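ABC transporter, periplasmic substrate-binding protein (Thermotoga maritima, PDB 2HPG) probably captures a solute outside the inner membrane and hands it to a tripartite ATP-independent periplasmic (TRAP) transporter. Local coordinates at residues A[36-41]-A[243-248]; A[161-166]-A[199-204]; A[187-192]-A[212-217]. All coordinates share one frame; numbering follows the deposited sequence. Where two conformers were deposited one is given.

Interaction 1 (A[36-41]-A[243-248]); sequences EKTNGD and KEYQKI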
ATOM      1  N   GLU A  36     -13.738  -8.494 -21.332  1.00 29.13           N
ATOM      2  CA  GLU A  36     -14.204  -9.784 -21.842  1.00 29.63           C
ATOM      3  C   GLU A  36     -15.558 -10.184 -21.253  1.00 30.24           C
ATOM      4  O   GLU A  36     -16.495 -10.485 -21.986  1.00 30.73           O
ATOM      5  CB  GLU A  36     -13.165 -10.867 -21.554  1.00 29.78           C
ATOM      6  CG  GLU A  36     -11.921 -10.757 -22.440  1.00 29.74           C
ATOM      7  CD  GLU A  36     -10.817 -11.705 -22.025  1.00 30.08           C
ATOM      8  OE1 GLU A  36     -11.040 -12.505 -21.091  1.00 31.09           O
ATOM      9  OE2 GLU A  36      -9.733 -11.659 -22.651  1.00 32.04           O
ATOM     10  N   LYS A  37     -15.658 -10.164 -19.934  1.00 31.04           N
ATOM     11  CA  LYS A  37     -16.864 -10.614 -19.247  1.00 31.99           C
ATOM     12  C   LYS A  37     -18.071  -9.664 -19.332  1.00 32.65           C
ATOM     13  O   LYS A  37     -19.189 -10.056 -18.984  1.00 32.39           O
ATOM     14  CB  LYS A  37     -16.537 -10.918 -17.788  1.00 31.96           C
ATOM     15  CG  LYS A  37     -15.533 -12.062 -17.636  1.00 32.63           C
ATOM     16  CD  LYS A  37     -15.538 -12.651 -16.239  1.00 33.91           C
ATOM     17  CE  LYS A  37     -14.371 -13.616 -16.024  1.00 35.44           C
ATOM     18  NZ  LYS A  37     -14.096 -14.517 -17.204  1.00 38.07           N
ATOM     19  N   THR A  38     -17.843  -8.421 -19.766  1.00 33.27           N
ATOM     20  CA  THR A  38     -18.930  -7.454 -20.003  1.00 33.42           C
ATOM     21  C   THR A  38     -19.203  -7.310 -21.491  1.00 33.95           C
ATOM     22  O   THR A  38     -19.973  -6.446 -21.910  1.00 34.86           O
ATOM     23  CB  THR A  38     -18.578  -6.045 -19.462  1.00 33.33           C
ATOM     24  OG1 THR A  38     -17.451  -5.528 -20.186  1.00 32.81           O
ATOM     25  CG2 THR A  38     -18.299  -6.093 -17.983  1.00 33.07           C
ATOM     26  N   ASN A  39     -18.536  -8.134 -22.292  1.00 34.43           N
ATOM     27  CA  ASN A  39     -18.716  -8.154 -23.733  1.00 34.29           C
ATOM     28  C   ASN A  39     -18.322  -6.839 -24.397  1.00 34.32           C
ATOM     29  O   ASN A  39     -18.939  -6.437 -25.392  1.00 35.10           O
ATOM     30  CB  ASN A  39     -20.182  -8.494 -24.103  1.00 35.21           C
ATOM     31  CG  ASN A  39     -20.843  -9.484 -23.134  1.00 35.93           C
ATOM     32  OD1 ASN A  39     -21.795  -9.127 -22.427  1.00 39.38           O
ATOM     33  ND2 ASN A  39     -20.346 -10.719 -23.097  1.00 35.69           N
ATOM     34  N   GLY A  40     -17.309  -6.161 -23.861  1.00 33.16           N
ATOM     35  CA  GLY A  40     -16.860  -4.892 -24.416  1.00 32.13           C
ATOM     36  C   GLY A  40     -17.687  -3.684 -23.993  1.00 31.33           C
ATOM     37  O   GLY A  40     -17.382  -2.562 -24.390  1.00 30.73           O
ATOM     38  N   ASP A  41     -18.728  -3.896 -23.192  1.00 30.36           N
ATOM     39  CA  ASP A  41     -19.542  -2.783 -22.703  1.00 30.03           C
ATOM     40  C   ASP A  41     -18.832  -1.904 -21.675  1.00 29.13           C
ATOM     41  O   ASP A  41     -19.155  -0.730 -21.563  1.00 29.00           O
ATOM     42  CB  ASP A  41     -20.876  -3.273 -22.122  1.00 30.60           C
ATOM     43  CG  ASP A  41     -21.985  -3.324 -23.169  1.00 31.50           C
ATOM     44  OD1 ASP A  41     -21.685  -3.256 -24.380  1.00 34.57           O
ATOM     45  OD2 ASP A  41     -23.162  -3.402 -22.774  1.00 35.15           O
ATOM     46  N   LYS A 243     -25.984  -3.997 -12.074  1.00 33.53           N
ATOM     47  CA  LYS A 243     -25.488  -4.832 -10.973  1.00 33.89           C
ATOM     48  C   LYS A 243     -24.551  -5.954 -11.413  1.00 33.61           C
ATOM     49  O   LYS A 243     -23.586  -6.247 -10.722  1.00 33.80           O
ATOM     50  CB  LYS A 243     -26.653  -5.424 -10.180  1.00 35.09           C
ATOM     51  CG  LYS A 243     -27.441  -4.384  -9.409  1.00 37.07           C
ATOM     52  CD  LYS A 243     -26.699  -3.942  -8.152  1.00 40.13           C
ATOM     53  CE  LYS A 243     -27.489  -2.880  -7.397  1.00 41.42           C
ATOM     54  NZ  LYS A 243     -27.545  -1.599  -8.182  1.00 43.98           N
ATOM     55  N   GLU A 244     -24.826  -6.588 -12.545  1.00 33.23           N
ATOM     56  CA  GLU A 244     -23.979  -7.660 -13.055  0.50 33.13           C
ATOM     57  C   GLU A 244     -22.566  -7.144 -13.303  1.00 32.90           C
ATOM     58  O   GLU A 244     -21.577  -7.835 -13.051  1.00 32.47           O
ATOM     59  CB  GLU A 244     -24.535  -8.222 -14.366  0.50 33.09           C
ATOM     60  CG  GLU A 244     -23.854  -9.521 -14.805  0.50 33.46           C
ATOM     61  CD  GLU A 244     -23.901  -9.782 -16.303  0.50 33.60           C
ATOM     62  OE1 GLU A 244     -24.776  -9.218 -16.998  0.50 35.17           O
ATOM     63  OE2 GLU A 244     -23.056 -10.571 -16.785  0.50 34.54           O
ATOM     64  N   TYR A 245     -22.478  -5.928 -13.832  1.00 32.66           N
ATOM     65  CA  TYR A 245     -21.173  -5.341 -14.148  1.00 32.49           C
ATOM     66  C   TYR A 245     -20.469  -4.884 -12.882  1.00 31.88           C
ATOM     67  O   TYR A 245     -19.255  -4.972 -12.776  1.00 31.47           O
ATOM     68  CB  TYR A 245     -21.320  -4.176 -15.125  1.00 32.59           C
ATOM     69  CG  TYR A 245     -21.736  -4.549 -16.529  1.00 32.05           C
ATOM     70  CD1 TYR A 245     -21.842  -5.875 -16.943  1.00 32.04           C
ATOM     71  CD2 TYR A 245     -21.987  -3.551 -17.469  1.00 32.96           C
ATOM     72  CE1 TYR A 245     -22.214  -6.192 -18.254  1.00 32.07           C
ATOM     73  CE2 TYR A 245     -22.349  -3.855 -18.772  1.00 32.51           C
ATOM     74  CZ  TYR A 245     -22.472  -5.171 -19.158  1.00 32.80           C
ATOM     75  OH  TYR A 245     -22.830  -5.442 -20.465  1.00 34.03           O
ATOM     76  N   GLN A 246     -21.238  -4.394 -11.925  1.00 31.63           N
ATOM     77  CA  GLN A 246     -20.700  -4.042 -10.626  1.00 32.10           C
ATOM     78  C   GLN A 246     -19.977  -5.240 -10.003  1.00 32.01           C
ATOM     79  O   GLN A 246     -18.864  -5.103  -9.476  1.00 32.01           O
ATOM     80  CB  GLN A 246     -21.822  -3.550  -9.700  1.00 32.06           C
ATOM     81  CG  GLN A 246     -22.412  -2.213 -10.103  1.00 32.95           C
ATOM     82  CD  GLN A 246     -23.470  -1.696  -9.138  1.00 33.45           C
ATOM     83  OE1 GLN A 246     -24.197  -0.757  -9.453  1.00 37.47           O
ATOM     84  NE2 GLN A 246     -23.559  -2.294  -7.970  1.00 33.62           N
ATOM     85  N   LYS A 247     -20.602  -6.411 -10.079  1.00 31.91           N
ATOM     86  CA  LYS A 247     -20.040  -7.628  -9.500  1.00 32.09           C
ATOM     87  C   LYS A 247     -18.828  -8.128 -10.255  1.00 31.13           C
ATOM     88  O   LYS A 247     -17.864  -8.548  -9.629  1.00 31.12           O
ATOM     89  CB  LYS A 247     -21.087  -8.753  -9.405  1.00 32.71           C
ATOM     90  CG  LYS A 247     -21.993  -8.642  -8.191  1.00 34.39           C
ATOM     91  CD  LYS A 247     -22.771  -9.937  -7.933  1.00 34.80           C
ATOM     92  CE  LYS A 247     -23.863  -9.721  -6.881  1.00 36.66           C
ATOM     93  NZ  LYS A 247     -24.422 -11.022  -6.349  1.00 37.66           N
ATOM     94  N   ILE A 248     -18.885  -8.108 -11.586  1.00 29.89           N
ATOM     95  CA  ILE A 248     -17.741  -8.475 -12.410  1.00 29.84           C
ATOM     96  C   ILE A 248     -16.516  -7.600 -12.115  1.00 29.54           C
ATOM     97  O   ILE A 248     -15.395  -8.099 -11.994  1.00 28.79           O
ATOM     98  CB  ILE A 248     -18.057  -8.353 -13.901  1.00 29.62           C
ATOM     99  CG1 ILE A 248     -19.065  -9.435 -14.327  1.00 29.83           C
ATOM    100  CG2 ILE A 248     -16.772  -8.485 -14.747  1.00 28.98           C
ATOM    101  CD1 ILE A 248     -19.869  -9.078 -15.555  1.00 29.75           C
TER
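Tyr245, at chi1 -69°, holds its CG anti to the carbonyl carbon and beside the backbone N, which sends the ring out from helix 243-278 toward the turn after helix 22-37; there Thr38 has its CG2 anti to its own carbonyl carbon and presents that methyl to the ring. The turn is a Schellman motif with Asn39, at positive phi, as the C-prime residue: Gly40 N bonds to Glu35 O, and Asn39 N meets Glu36 O at 3.1 Å. A type I' beta turn from Thr38 to Asp41 overlaps it, closed by Asp41 N to Thr38 O, and leads into strand 42-47. Strand 9-14, helix 22-37 and strand 42-47 form a beta-alpha-beta unit, the strands being parallel neighbours. The contact joins the C-terminal end of its helix, and the turn after it, to the start of helix 243-278.

Evidence for a CH-pi contact is direct. Thr38 CG2 stands 4.0 Å from the centroid of the Tyr245 ring and 22° off its normal, over the face but offset toward the rim. The other branch of Thr38 is committed elsewhere: OG1 donates to Val34 O and accepts from Val42 N, consistent with fixing the rotation that offers the methyl. At the tip of the ring, Tyr245 OH donates to Asp41 OD2 at 3.1 Å, meeting the oxygen from above, 39° out of the carboxylate plane. Asp41 CB also lies 3.7 Å from Tyr245 CE2. One turn along the helix, Ile248 extends the apolar patch, its CG2 3.9 Å from Lys37 CB and its CD1 4.2 Å from Thr38 CG2. Lys37 O is a separate van der Waals neighbour, 3.6 Å from Ile248 CD1.

Interaction 2 (A[161-166]-A[199-204]); sequences IRTPGA and GAELTY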
ATOM      1  N   ILE A 161      15.021   9.575   8.074  1.00 17.89           N
ATOM      2  CA  ILE A 161      14.557   8.509   7.160  1.00 17.42           C
ATOM      3  C   ILE A 161      13.353   8.964   6.347  1.00 17.57           C
ATOM      4  O   ILE A 161      12.321   9.357   6.907  1.00 17.37           O
ATOM      5  CB  ILE A 161      14.133   7.253   7.959  1.00 17.43           C
ATOM      6  CG1 ILE A 161      15.331   6.658   8.720  1.00 16.53           C
ATOM      7  CG2 ILE A 161      13.519   6.222   7.062  1.00 15.50           C
ATOM      8  CD1 ILE A 161      16.509   6.220   7.820  1.00 16.74           C
ATOM      9  N   ARG A 162      13.459   8.880   5.029  1.00 17.49           N
ATOM     10  CA  ARG A 162      12.399   9.388   4.188  1.00 17.58           C
ATOM     11  C   ARG A 162      11.291   8.348   4.177  1.00 17.23           C
ATOM     12  O   ARG A 162      11.543   7.127   4.139  1.00 15.56           O
ATOM     13  CB  ARG A 162      12.899   9.797   2.792  1.00 18.43           C
ATOM     14  CG  ARG A 162      12.487   8.933   1.646  1.00 20.08           C
ATOM     15  CD  ARG A 162      11.203   9.316   0.967  1.00 20.19           C
ATOM     16  NE  ARG A 162      10.531   8.103   0.578  1.00 21.74           N
ATOM     17  CZ  ARG A 162       9.458   7.964  -0.195  1.00 18.71           C
ATOM     18  NH1 ARG A 162       8.883   8.940  -0.869  1.00 20.21           N
ATOM     19  NH2 ARG A 162       8.992   6.735  -0.341  1.00 18.59           N
ATOM     20  N   THR A 163      10.064   8.843   4.292  1.00 17.24           N
ATOM     21  CA  THR A 163       8.867   7.985   4.271  1.00 17.30           C
ATOM     22  C   THR A 163       7.749   8.835   3.634  1.00 16.97           C
ATOM     23  O   THR A 163       7.874  10.051   3.600  1.00 15.74           O
ATOM     24  CB  THR A 163       8.555   7.491   5.701  1.00 18.02           C
ATOM     25  OG1 THR A 163       7.544   6.477   5.665  1.00 17.89           O
ATOM     26  CG2 THR A 163       8.135   8.651   6.589  1.00 17.46           C
ATOM     27  N   PRO A 164       6.712   8.210   3.043  1.00 17.51           N
ATOM     28  CA  PRO A 164       5.650   8.990   2.389  1.00 17.78           C
ATOM     29  C   PRO A 164       5.030  10.044   3.307  1.00 18.97           C
ATOM     30  O   PRO A 164       5.232   9.998   4.515  1.00 19.44           O
ATOM     31  CB  PRO A 164       4.651   7.926   1.991  1.00 17.81           C
ATOM     32  CG  PRO A 164       5.472   6.724   1.797  1.00 18.12           C
ATOM     33  CD  PRO A 164       6.493   6.765   2.860  1.00 17.27           C
ATOM     34  N   GLY A 165       4.339  11.020   2.730  1.00 19.87           N
ATOM     35  CA  GLY A 165       4.035  12.251   3.458  1.00 20.62           C
ATOM     36  C   GLY A 165       2.892  12.187   4.453  1.00 21.29           C
ATOM     37  O   GLY A 165       2.818  13.032   5.345  1.00 22.96           O
ATOM     38  N   ALA A 166       1.996  11.218   4.321  1.00 20.85           N
ATOM     39  CA  ALA A 166       0.788  11.177   5.159  1.00 21.13           C
ATOM     40  C   ALA A 166       1.118  10.814   6.609  1.00 21.54           C
ATOM     41  O   ALA A 166       2.126  10.143   6.878  1.00 21.19           O
ATOM     42  CB  ALA A 166      -0.252  10.186   4.568  1.00 21.19           C
ATOM     43  N   GLY A 199      18.564   7.859   4.973  1.00 18.03           N
ATOM     44  CA  GLY A 199      18.064   6.587   4.454  1.00 17.06           C
ATOM     45  C   GLY A 199      16.596   6.656   4.109  1.00 15.65           C
ATOM     46  O   GLY A 199      15.997   7.736   4.047  1.00 16.11           O
ATOM     47  N   ALA A 200      16.027   5.490   3.850  1.00 15.43           N
ATOM     48  CA  ALA A 200      14.635   5.360   3.444  1.00 14.69           C
ATOM     49  C   ALA A 200      14.091   4.058   4.013  1.00 14.81           C
ATOM     50  O   ALA A 200      14.747   3.384   4.802  1.00 15.83           O
ATOM     51  CB  ALA A 200      14.515   5.368   1.912  1.00 14.26           C
ATOM     52  N   GLU A 201      12.862   3.718   3.646  1.00 13.94           N
ATOM     53  CA  GLU A 201      12.270   2.480   4.077  1.00 14.01           C
ATOM     54  C   GLU A 201      11.377   2.050   2.931  1.00 13.43           C
ATOM     55  O   GLU A 201      10.504   2.801   2.515  1.00 13.84           O
ATOM     56  CB  GLU A 201      11.532   2.673   5.411  1.00 14.37           C
ATOM     57  CG  GLU A 201      10.504   3.753   5.452  1.00 15.53           C
ATOM     58  CD  GLU A 201       9.141   3.337   4.950  1.00 17.24           C
ATOM     59  OE1 GLU A 201       8.403   4.206   4.452  1.00 18.02           O
ATOM     60  OE2 GLU A 201       8.805   2.153   5.039  1.00 18.80           O
ATOM     61  N   LEU A 202      11.688   0.904   2.339  1.00 13.22           N
ATOM     62  CA  LEU A 202      11.194   0.553   1.008  1.00 13.18           C
ATOM     63  C   LEU A 202      11.144  -0.959   0.845  1.00 12.55           C
ATOM     64  O   LEU A 202      11.627  -1.695   1.684  1.00 11.52           O
ATOM     65  CB  LEU A 202      12.135   1.128  -0.071  1.00 14.20           C
ATOM     66  CG  LEU A 202      12.218   2.652  -0.225  1.00 13.61           C
ATOM     67  CD1 LEU A 202      13.356   3.041  -1.186  1.00 15.13           C
ATOM     68  CD2 LEU A 202      10.908   3.294  -0.698  1.00 10.69           C
ATOM     69  N   THR A 203      10.555  -1.416  -0.258  1.00 13.61           N
ATOM     70  CA  THR A 203      10.653  -2.801  -0.670  1.00 13.54           C
ATOM     71  C   THR A 203      11.950  -3.018  -1.458  1.00 14.88           C
ATOM     72  O   THR A 203      12.567  -2.060  -1.888  1.00 15.42           O
ATOM     73  CB  THR A 203       9.510  -3.136  -1.601  1.00 13.68           C
ATOM     74  OG1 THR A 203       9.678  -2.385  -2.798  1.00 12.67           O
ATOM     75  CG2 THR A 203       8.172  -2.782  -0.939  1.00 12.15           C
ATOM     76  N   TYR A 204      12.350  -4.280  -1.644  1.00 14.96           N
ATOM     77  CA  TYR A 204      13.559  -4.601  -2.399  1.00 15.53           C
ATOM     78  C   TYR A 204      13.423  -4.180  -3.875  1.00 15.30           C
ATOM     79  O   TYR A 204      14.392  -3.759  -4.501  1.00 15.67           O
ATOM     80  CB  TYR A 204      13.862  -6.104  -2.298  1.00 15.82           C
ATOM     81  CG  TYR A 204      14.547  -6.563  -1.001  1.00 15.65           C
ATOM     82  CD1 TYR A 204      15.907  -6.403  -0.826  1.00 14.53           C
ATOM     83  CD2 TYR A 204      13.828  -7.188   0.022  1.00 15.41           C
ATOM     84  CE1 TYR A 204      16.537  -6.864   0.287  1.00 15.24           C
ATOM     85  CE2 TYR A 204      14.466  -7.643   1.167  1.00 14.95           C
ATOM     86  CZ  TYR A 204      15.820  -7.459   1.295  1.00 16.23           C
ATOM     87  OH  TYR A 204      16.515  -7.874   2.420  1.00 15.87           O
TER
HETATM   88  O   HOH W   1      10.677   5.615   2.269  1.00 14.47           O
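Ile161 lies beside Gly199 in a parallel strand pairing. The direct backbone bond, Arg162 N to Gly199 O, is nearly straight, at 3.0 Å and 172°. Strand 199-202 also pairs antiparallel with strand 130-146, through Ala200 with Val145 and Leu202 with His143, so this contact lies inside a mixed sheet of the solute-binding fold. Arg162 probably occupies the position of the arginine that, in TRAP solute-binding proteins, typically pairs with the ligand carboxylate.

Apolar contact runs along both faces. Ile161 CD1 lies 3.7 Å from Gly199 CA, where a CB would be squeezed against it. On the other face, Arg162 CG approaches Ala200 CB at 4.1 Å. The Arg162 side chain, whose NH1 bonds to Val183 O, crosses that of Leu202 at about a right angle, NH2 4.0 Å from Leu202 CD2.

Side-chain polar contact centres on Glu201. With chi1 55°, its CG sits between the backbone N and the carbonyl carbon, and a further bend at chi2 carries the carboxylate to Thr163. Thr163 OG1 donates to Glu201 OE1 at 2.7 Å, coming from above the carboxylate plane.

Where the strands diverge, a water bridges them: it lies 2.6 Å from Arg162 O, 3.0 Å from Arg162 NE and 3.2 Å from Glu201 N.

Glu201 OE1 also forms a salt bridge with Arg142, and OE2 bonds to His224; with Thr163 these partners would be expected to favour a negatively charged carboxylate despite its burial.

Interaction 3 (A[187-192]-A[212-217]); sequences EIYTAV and LYEVLK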
ATOM      1  N   GLU A 187      13.202  11.539  -6.018  1.00 22.58           N
ATOM      2  CA  GLU A 187      14.305  12.355  -5.482  1.00 22.33           C
ATOM      3  C   GLU A 187      15.028  11.745  -4.277  1.00 21.58           C
ATOM      4  O   GLU A 187      15.906  12.387  -3.686  1.00 20.97           O
ATOM      5  CB  GLU A 187      13.772  13.743  -5.105  1.00 22.63           C
ATOM      6  CG  GLU A 187      13.879  14.781  -6.232  1.00 23.91           C
ATOM      7  CD  GLU A 187      13.205  16.068  -5.858  1.00 25.09           C
ATOM      8  OE1 GLU A 187      13.863  17.135  -5.927  1.00 27.69           O
ATOM      9  OE2 GLU A 187      12.012  16.010  -5.465  1.00 28.40           O
ATOM     10  N   ILE A 188      14.678  10.509  -3.910  1.00 20.70           N
ATOM     11  CA  ILE A 188      15.325   9.834  -2.771  1.00 19.99           C
ATOM     12  C   ILE A 188      16.829   9.691  -3.037  1.00 19.54           C
ATOM     13  O   ILE A 188      17.653   9.999  -2.187  1.00 19.00           O
ATOM     14  CB  ILE A 188      14.696   8.421  -2.497  1.00 19.69           C
ATOM     15  CG1 ILE A 188      13.221   8.515  -2.097  1.00 19.09           C
ATOM     16  CG2 ILE A 188      15.428   7.689  -1.372  1.00 19.30           C
ATOM     17  CD1 ILE A 188      12.518   7.114  -2.090  1.00 19.39           C
ATOM     18  N   TYR A 189      17.197   9.233  -4.234  1.00 19.61           N
ATOM     19  CA  TYR A 189      18.617   9.094  -4.558  1.00 19.90           C
ATOM     20  C   TYR A 189      19.364  10.426  -4.347  1.00 20.22           C
ATOM     21  O   TYR A 189      20.396  10.465  -3.658  1.00 20.05           O
ATOM     22  CB  TYR A 189      18.783   8.588  -5.998  1.00 20.20           C
ATOM     23  CG  TYR A 189      20.179   8.133  -6.332  1.00 19.45           C
ATOM     24  CD1 TYR A 189      20.476   6.780  -6.511  1.00 20.61           C
ATOM     25  CD2 TYR A 189      21.206   9.046  -6.481  1.00 20.66           C
ATOM     26  CE1 TYR A 189      21.756   6.361  -6.825  1.00 19.21           C
ATOM     27  CE2 TYR A 189      22.491   8.632  -6.772  1.00 19.73           C
ATOM     28  CZ  TYR A 189      22.760   7.295  -6.953  1.00 20.48           C
ATOM     29  OH  TYR A 189      24.058   6.904  -7.260  1.00 19.09           O
ATOM     30  N   THR A 190      18.821  11.511  -4.914  1.00 20.80           N
ATOM     31  CA  THR A 190      19.383  12.871  -4.756  1.00 20.55           C
ATOM     32  C   THR A 190      19.472  13.295  -3.298  1.00 20.19           C
ATOM     33  O   THR A 190      20.479  13.871  -2.855  1.00 19.34           O
ATOM     34  CB  THR A 190      18.503  13.914  -5.467  1.00 21.53           C
ATOM     35  OG1 THR A 190      18.320  13.541  -6.832  1.00 22.61           O
ATOM     36  CG2 THR A 190      19.123  15.308  -5.408  1.00 20.39           C
ATOM     37  N   ALA A 191      18.409  13.026  -2.543  1.00 20.22           N
ATOM     38  CA  ALA A 191      18.404  13.366  -1.110  1.00 20.22           C
ATOM     39  C   ALA A 191      19.490  12.619  -0.321  1.00 20.46           C
ATOM     40  O   ALA A 191      20.085  13.172   0.591  1.00 21.12           O
ATOM     41  CB  ALA A 191      17.030  13.110  -0.511  1.00 19.48           C
ATOM     42  N   VAL A 192      19.754  11.367  -0.682  1.00 20.86           N
ATOM     43  CA  VAL A 192      20.820  10.588  -0.046  1.00 21.16           C
ATOM     44  C   VAL A 192      22.203  11.091  -0.509  1.00 21.77           C
ATOM     45  O   VAL A 192      23.054  11.408   0.307  1.00 21.40           O
ATOM     46  CB  VAL A 192      20.685   9.070  -0.326  1.00 21.34           C
ATOM     47  CG1 VAL A 192      21.808   8.292   0.368  1.00 20.39           C
ATOM     48  CG2 VAL A 192      19.313   8.542   0.133  1.00 20.19           C
ATOM     49  N   LEU A 212      19.217   2.351  -5.733  1.00 15.95           N
ATOM     50  CA  LEU A 212      19.591   2.967  -4.453  1.00 16.24           C
ATOM     51  C   LEU A 212      20.734   2.223  -3.742  1.00 16.04           C
ATOM     52  O   LEU A 212      21.362   2.762  -2.848  1.00 16.37           O
ATOM     53  CB  LEU A 212      18.358   3.083  -3.552  1.00 15.98           C
ATOM     54  CG  LEU A 212      17.389   4.184  -3.983  1.00 16.12           C
ATOM     55  CD1 LEU A 212      16.048   4.030  -3.225  1.00 19.18           C
ATOM     56  CD2 LEU A 212      18.006   5.585  -3.780  1.00 15.94           C
ATOM     57  N   TYR A 213      21.029   1.003  -4.176  1.00 16.71           N
ATOM     58  CA  TYR A 213      22.177   0.258  -3.680  1.00 17.04           C
ATOM     59  C   TYR A 213      23.517   0.961  -3.962  1.00 16.98           C
ATOM     60  O   TYR A 213      24.518   0.664  -3.317  1.00 16.97           O
ATOM     61  CB  TYR A 213      22.198  -1.155  -4.280  1.00 17.69           C
ATOM     62  CG  TYR A 213      22.050  -1.181  -5.779  1.00 17.18           C
ATOM     63  CD1 TYR A 213      23.128  -0.918  -6.616  1.00 17.70           C
ATOM     64  CD2 TYR A 213      20.832  -1.485  -6.357  1.00 16.56           C
ATOM     65  CE1 TYR A 213      22.982  -0.941  -7.996  1.00 17.49           C
ATOM     66  CE2 TYR A 213      20.678  -1.493  -7.731  1.00 17.91           C
ATOM     67  CZ  TYR A 213      21.758  -1.236  -8.546  1.00 18.03           C
ATOM     68  OH  TYR A 213      21.586  -1.255  -9.917  1.00 18.19           O
ATOM     69  N   GLU A 214      23.520   1.905  -4.888  1.00 17.01           N
ATOM     70  CA  GLU A 214      24.721   2.717  -5.156  1.00 17.83           C
ATOM     71  C   GLU A 214      25.045   3.669  -3.998  1.00 18.37           C
ATOM     72  O   GLU A 214      26.197   4.090  -3.840  1.00 18.21           O
ATOM     73  CB  GLU A 214      24.547   3.518  -6.434  1.00 18.06           C
ATOM     74  CG  GLU A 214      24.379   2.707  -7.708  1.00 19.48           C
ATOM     75  CD  GLU A 214      25.665   2.059  -8.228  1.00 22.83           C
ATOM     76  OE1 GLU A 214      26.722   2.231  -7.591  1.00 21.06           O
ATOM     77  OE2 GLU A 214      25.611   1.380  -9.290  1.00 21.61           O
ATOM     78  N   VAL A 215      24.047   4.013  -3.181  1.00 18.13           N
ATOM     79  CA  VAL A 215      24.237   5.064  -2.147  1.00 18.11           C
ATOM     80  C   VAL A 215      23.848   4.657  -0.728  1.00 18.44           C
ATOM     81  O   VAL A 215      24.151   5.375   0.223  1.00 19.12           O
ATOM     82  CB  VAL A 215      23.515   6.390  -2.564  1.00 18.09           C
ATOM     83  CG1 VAL A 215      24.327   7.108  -3.624  1.00 18.15           C
ATOM     84  CG2 VAL A 215      22.027   6.141  -3.028  1.00 16.78           C
ATOM     85  N   LEU A 216      23.160   3.520  -0.598  1.00 18.58           N
ATOM     86  CA  LEU A 216      22.806   2.936   0.676  1.00 18.89           C
ATOM     87  C   LEU A 216      23.296   1.476   0.686  1.00 19.40           C
ATOM     88  O   LEU A 216      23.137   0.742  -0.282  1.00 18.58           O
ATOM     89  CB  LEU A 216      21.284   3.015   0.898  1.00 18.60           C
ATOM     90  CG  LEU A 216      20.636   4.399   0.975  1.00 17.81           C
ATOM     91  CD1 LEU A 216      19.119   4.322   0.669  1.00 16.23           C
ATOM     92  CD2 LEU A 216      20.861   5.035   2.376  1.00 15.13           C
ATOM     93  N   LYS A 217      23.895   1.072   1.798  1.00 20.30           N
ATOM     94  CA  LYS A 217      24.523  -0.243   1.915  1.00 20.13           C
ATOM     95  C   LYS A 217      23.639  -1.299   2.576  1.00 19.78           C
ATOM     96  O   LYS A 217      23.686  -2.470   2.184  1.00 18.43           O
ATOM     97  CB  LYS A 217      25.846  -0.134   2.683  1.00 20.39           C
ATOM     98  CG  LYS A 217      26.461  -1.491   3.028  1.00 21.23           C
ATOM     99  CD  LYS A 217      27.888  -1.363   3.491  1.00 23.32           C
ATOM    100  CE  LYS A 217      28.392  -2.696   4.086  1.00 24.76           C
ATOM    101  NZ  LYS A 217      29.853  -2.662   4.387  1.00 27.03           N
TER
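Leu212 O is gripped twice, by Val215 N and by Leu216 N, each at 3.0 Å from it. These bonds span the 3-10 segment 212-214 and close the chain just after it. Val215 points toward helix 188-193, and the ends of Leu212 and Leu216 reach it. No hydrogen bond crosses the contact; side chains do the joining, linking that helix to the loop leading into strand 218-234.

Tyr189 carries its outer part. Its CG is anti to the backbone N (chi1 -168°), and from there the ring lies across Val215. Val215 CG2 stands 4.0 Å from the ring centroid of Tyr189, 19° off the normal, a CH-pi contact over one face. Val215 CG1 follows toward the phenol end, 3.7 Å from Tyr189 CZ, and Glu214 CB comes in at the ring edge, 3.5 Å from Tyr189 OH. At the root of the side chain, Leu212 CD2 presses to 3.6 Å from Tyr189 CA. An alanine in place of Tyr189 would probably leave the Val215 methyls without their aromatic cover and open a gap beside Glu214 CB.

Further in, Val192 CG1 packs 3.9 Å from Val215 CB and also touches Leu216 CD2. Val215 O, facing this apolar patch, finds its polar partner in Asn147 ND2. With Leu212 O, Val215 N and O, and Leu216 N all bonded elsewhere than to the helix, the join across the contact rests on apolar and CH-pi contacts.

Overall arrangement
Interaction 2 is the buried one, a strand pairing whose centre lies about 12 Å from the centre of the chain; interaction 3 is partly buried, and interaction 1 is a surface contact, its centre about 27 Å from the chain's centre on the opposite side. Interactions 2 and 3 adjoin: helix 188-193 precedes strand 199-202 and packs on it, and Leu202 CD1 meets Leu212 CD1 at 3.5 Å. The segments of interaction 1 do not touch theirs, although helix 243-278 continues to Thr203 and Tyr204 of interaction 2. Chemistry follows place: a backbone bond, a charged network and a water inside the sheet, mainly hydrocarbon on its flank, and a tyrosine-aspartate bond beside a CH-pi contact at the periphery.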